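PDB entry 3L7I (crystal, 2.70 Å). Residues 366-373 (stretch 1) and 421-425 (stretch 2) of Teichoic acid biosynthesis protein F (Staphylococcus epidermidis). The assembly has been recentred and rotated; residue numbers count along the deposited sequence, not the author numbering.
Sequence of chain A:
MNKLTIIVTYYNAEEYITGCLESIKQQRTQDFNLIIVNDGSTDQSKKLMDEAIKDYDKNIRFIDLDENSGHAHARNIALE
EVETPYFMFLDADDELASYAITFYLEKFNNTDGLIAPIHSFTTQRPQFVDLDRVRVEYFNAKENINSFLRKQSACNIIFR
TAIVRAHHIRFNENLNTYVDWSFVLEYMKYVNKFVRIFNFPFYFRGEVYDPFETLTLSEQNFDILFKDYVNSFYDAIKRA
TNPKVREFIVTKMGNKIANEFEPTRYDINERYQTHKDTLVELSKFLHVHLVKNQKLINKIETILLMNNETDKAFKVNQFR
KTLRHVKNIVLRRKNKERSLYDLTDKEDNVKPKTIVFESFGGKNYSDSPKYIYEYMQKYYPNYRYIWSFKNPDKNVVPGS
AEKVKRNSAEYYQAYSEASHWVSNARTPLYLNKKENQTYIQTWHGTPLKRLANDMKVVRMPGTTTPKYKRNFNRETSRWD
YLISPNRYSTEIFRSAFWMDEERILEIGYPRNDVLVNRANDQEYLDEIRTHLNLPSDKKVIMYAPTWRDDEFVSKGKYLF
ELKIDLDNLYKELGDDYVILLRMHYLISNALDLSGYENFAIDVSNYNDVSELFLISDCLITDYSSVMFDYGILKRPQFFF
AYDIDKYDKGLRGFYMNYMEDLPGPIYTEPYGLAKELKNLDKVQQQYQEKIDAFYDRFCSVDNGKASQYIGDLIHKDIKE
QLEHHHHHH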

# COMPACT_ATOMS: atom_id res chain seq x y z
N SER A 366 6.79 -35.81 -27.08
CA SER A 366 6.28 -36.30 -28.35
C SER A 366 6.38 -35.30 -29.50
O SER A 366 6.95 -34.20 -29.36
CB SER A 366 4.80 -36.72 -28.22
OG SER A 366 3.93 -35.59 -28.08
N ASP A 367 5.81 -35.69 -30.63
CA ASP A 367 5.67 -34.85 -31.81
C ASP A 367 6.98 -34.28 -32.31
O ASP A 367 8.05 -34.79 -32.02
CB ASP A 367 4.65 -33.72 -31.60
CG ASP A 367 3.92 -33.35 -32.90
OD1 ASP A 367 4.18 -32.24 -33.46
OD2 ASP A 367 3.10 -34.18 -33.38
N SER A 368 6.87 -33.20 -33.07
CA SER A 368 8.01 -32.61 -33.74
C SER A 368 9.08 -32.08 -32.79
O SER A 368 10.27 -32.13 -33.11
CB SER A 368 7.53 -31.52 -34.69
OG SER A 368 7.23 -32.08 -35.95
N PRO A 369 8.68 -31.53 -31.63
CA PRO A 369 9.74 -31.18 -30.67
C PRO A 369 10.58 -32.40 -30.26
O PRO A 369 11.81 -32.27 -30.06
CB PRO A 369 8.95 -30.64 -29.47
CG PRO A 369 7.73 -30.07 -30.09
CD PRO A 369 7.37 -31.01 -31.22
N LYS A 370 9.93 -33.55 -30.12
CA LYS A 370 10.62 -34.75 -29.69
C LYS A 370 11.77 -35.07 -30.66
O LYS A 370 12.91 -35.29 -30.23
CB LYS A 370 9.65 -35.93 -29.53
CG LYS A 370 10.30 -37.33 -29.70
CD LYS A 370 9.39 -38.45 -29.20
CE LYS A 370 9.71 -39.81 -29.84
NZ LYS A 370 9.10 -40.96 -29.08
N TYR A 371 11.46 -35.05 -31.96
CA TYR A 371 12.45 -35.38 -32.99
C TYR A 371 13.53 -34.31 -33.17
O TYR A 371 14.69 -34.64 -33.44
CB TYR A 371 11.76 -35.72 -34.31
CG TYR A 371 11.01 -37.02 -34.22
CD1 TYR A 371 9.72 -37.06 -33.71
CD2 TYR A 371 11.59 -38.22 -34.63
CE1 TYR A 371 9.03 -38.25 -33.60
CE2 TYR A 371 10.91 -39.41 -34.53
CZ TYR A 371 9.63 -39.42 -34.01
OH TYR A 371 8.95 -40.60 -33.91
N ILE A 372 13.17 -33.04 -33.02
CA ILE A 372 14.16 -31.98 -33.07
C ILE A 372 15.16 -32.28 -31.96
O ILE A 372 16.38 -32.24 -32.18
CB ILE A 372 13.53 -30.56 -32.93
CG1 ILE A 372 12.68 -30.24 -34.16
CG2 ILE A 372 14.60 -29.49 -32.73
CD1 ILE A 372 11.87 -28.94 -34.04
N TYR A 373 14.64 -32.65 -30.79
CA TYR A 373 15.47 -32.95 -29.62
C TYR A 373 16.34 -34.19 -29.79
O TYR A 373 17.53 -34.16 -29.49
CB TYR A 373 14.61 -33.11 -28.36
CG TYR A 373 15.35 -33.68 -27.17
CD1 TYR A 373 16.33 -32.94 -26.52
CD2 TYR A 373 15.07 -34.96 -26.70
CE1 TYR A 373 17.01 -33.45 -25.42
CE2 TYR A 373 15.73 -35.48 -25.60
CZ TYR A 373 16.70 -34.72 -24.96
OH TYR A 373 17.36 -35.23 -23.87
N TRP A 421 13.27 -21.27 -27.71
CA TRP A 421 12.03 -22.02 -27.44
C TRP A 421 11.60 -22.90 -28.63
O TRP A 421 11.45 -22.44 -29.77
CB TRP A 421 10.85 -21.09 -27.11
CG TRP A 421 11.04 -20.13 -26.02
CD1 TRP A 421 12.11 -20.03 -25.18
CD2 TRP A 421 10.12 -19.12 -25.62
NE1 TRP A 421 11.92 -18.99 -24.30
CE2 TRP A 421 10.70 -18.42 -24.55
CE3 TRP A 421 8.87 -18.71 -26.08
CZ2 TRP A 421 10.07 -17.36 -23.92
CZ3 TRP A 421 8.24 -17.66 -25.47
CH2 TRP A 421 8.84 -17.00 -24.39
N VAL A 422 11.40 -24.18 -28.35
CA VAL A 422 10.92 -25.12 -29.35
C VAL A 422 9.59 -25.68 -28.91
O VAL A 422 9.48 -26.30 -27.83
CB VAL A 422 11.87 -26.26 -29.50
CG1 VAL A 422 11.22 -27.33 -30.28
CG2 VAL A 422 13.12 -25.77 -30.19
N SER A 423 8.56 -25.45 -29.73
CA SER A 423 7.28 -26.12 -29.50
C SER A 423 6.31 -26.19 -30.70
O SER A 423 6.51 -25.57 -31.75
CB SER A 423 6.59 -25.60 -28.23
OG SER A 423 5.98 -24.34 -28.42
N ASN A 424 5.26 -26.98 -30.49
CA ASN A 424 4.31 -27.33 -31.52
C ASN A 424 2.90 -26.87 -31.14
O ASN A 424 1.90 -27.37 -31.68
CB ASN A 424 4.30 -28.83 -31.69
CG ASN A 424 3.74 -29.52 -30.47
OD1 ASN A 424 3.71 -28.94 -29.39
ND2 ASN A 424 3.27 -30.75 -30.64
N ALA A 425 2.80 -25.93 -30.20
CA ALA A 425 1.49 -25.40 -29.85
C ALA A 425 1.69 -24.05 -29.23
O ALA A 425 2.82 -23.68 -28.93
CB ALA A 425 0.77 -26.32 -28.91

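A helical stretch packs against the end of a strand and the residue that follows it. The two axes come within 7.8 Å, and their directions differ by 129°. The contact is small, burying 240 Å² over both sides.

Ser366 makes no contact with stretch 2, but its O accepts a hydrogen bond from Lys370 N at 3.1 Å. Asp367 supplies the polar link. Its CB points toward stretch 2, and OD1 accepts a weak hydrogen bond from Asn424 ND2 at 3.3 Å. The same OD1 accepts a hydrogen bond from Ser368 N at 2.9 Å, which helps orient the carboxylate. The amide of Asn424 suits this position because Asn424 ND2 can donate to Asp367 OD1, while Asn424 OD1 is hydrogen-bonded elsewhere in the structure.

Pro369 lies at the centre of the apolar contact. Its compact ring reaches three successive residues: CB is 4.1 Å from Val422 CG1, CG is 4.0 Å from Ser423 CA, and CD is 3.8 Å from Asn424 CB. Ser423 turns its own CB away, so the ring meets its backbone.

Lys370 points away, and Tyr371 is out of reach. Three residues after Pro369, Ile372 again points its CB toward the strand. Its CD1 lies 4.1 Å from Val422 CG1, the same methyl that Pro369 touches. Pro369, Ile372 and Val422 are buried, and their apolar side chains need no polar partners there.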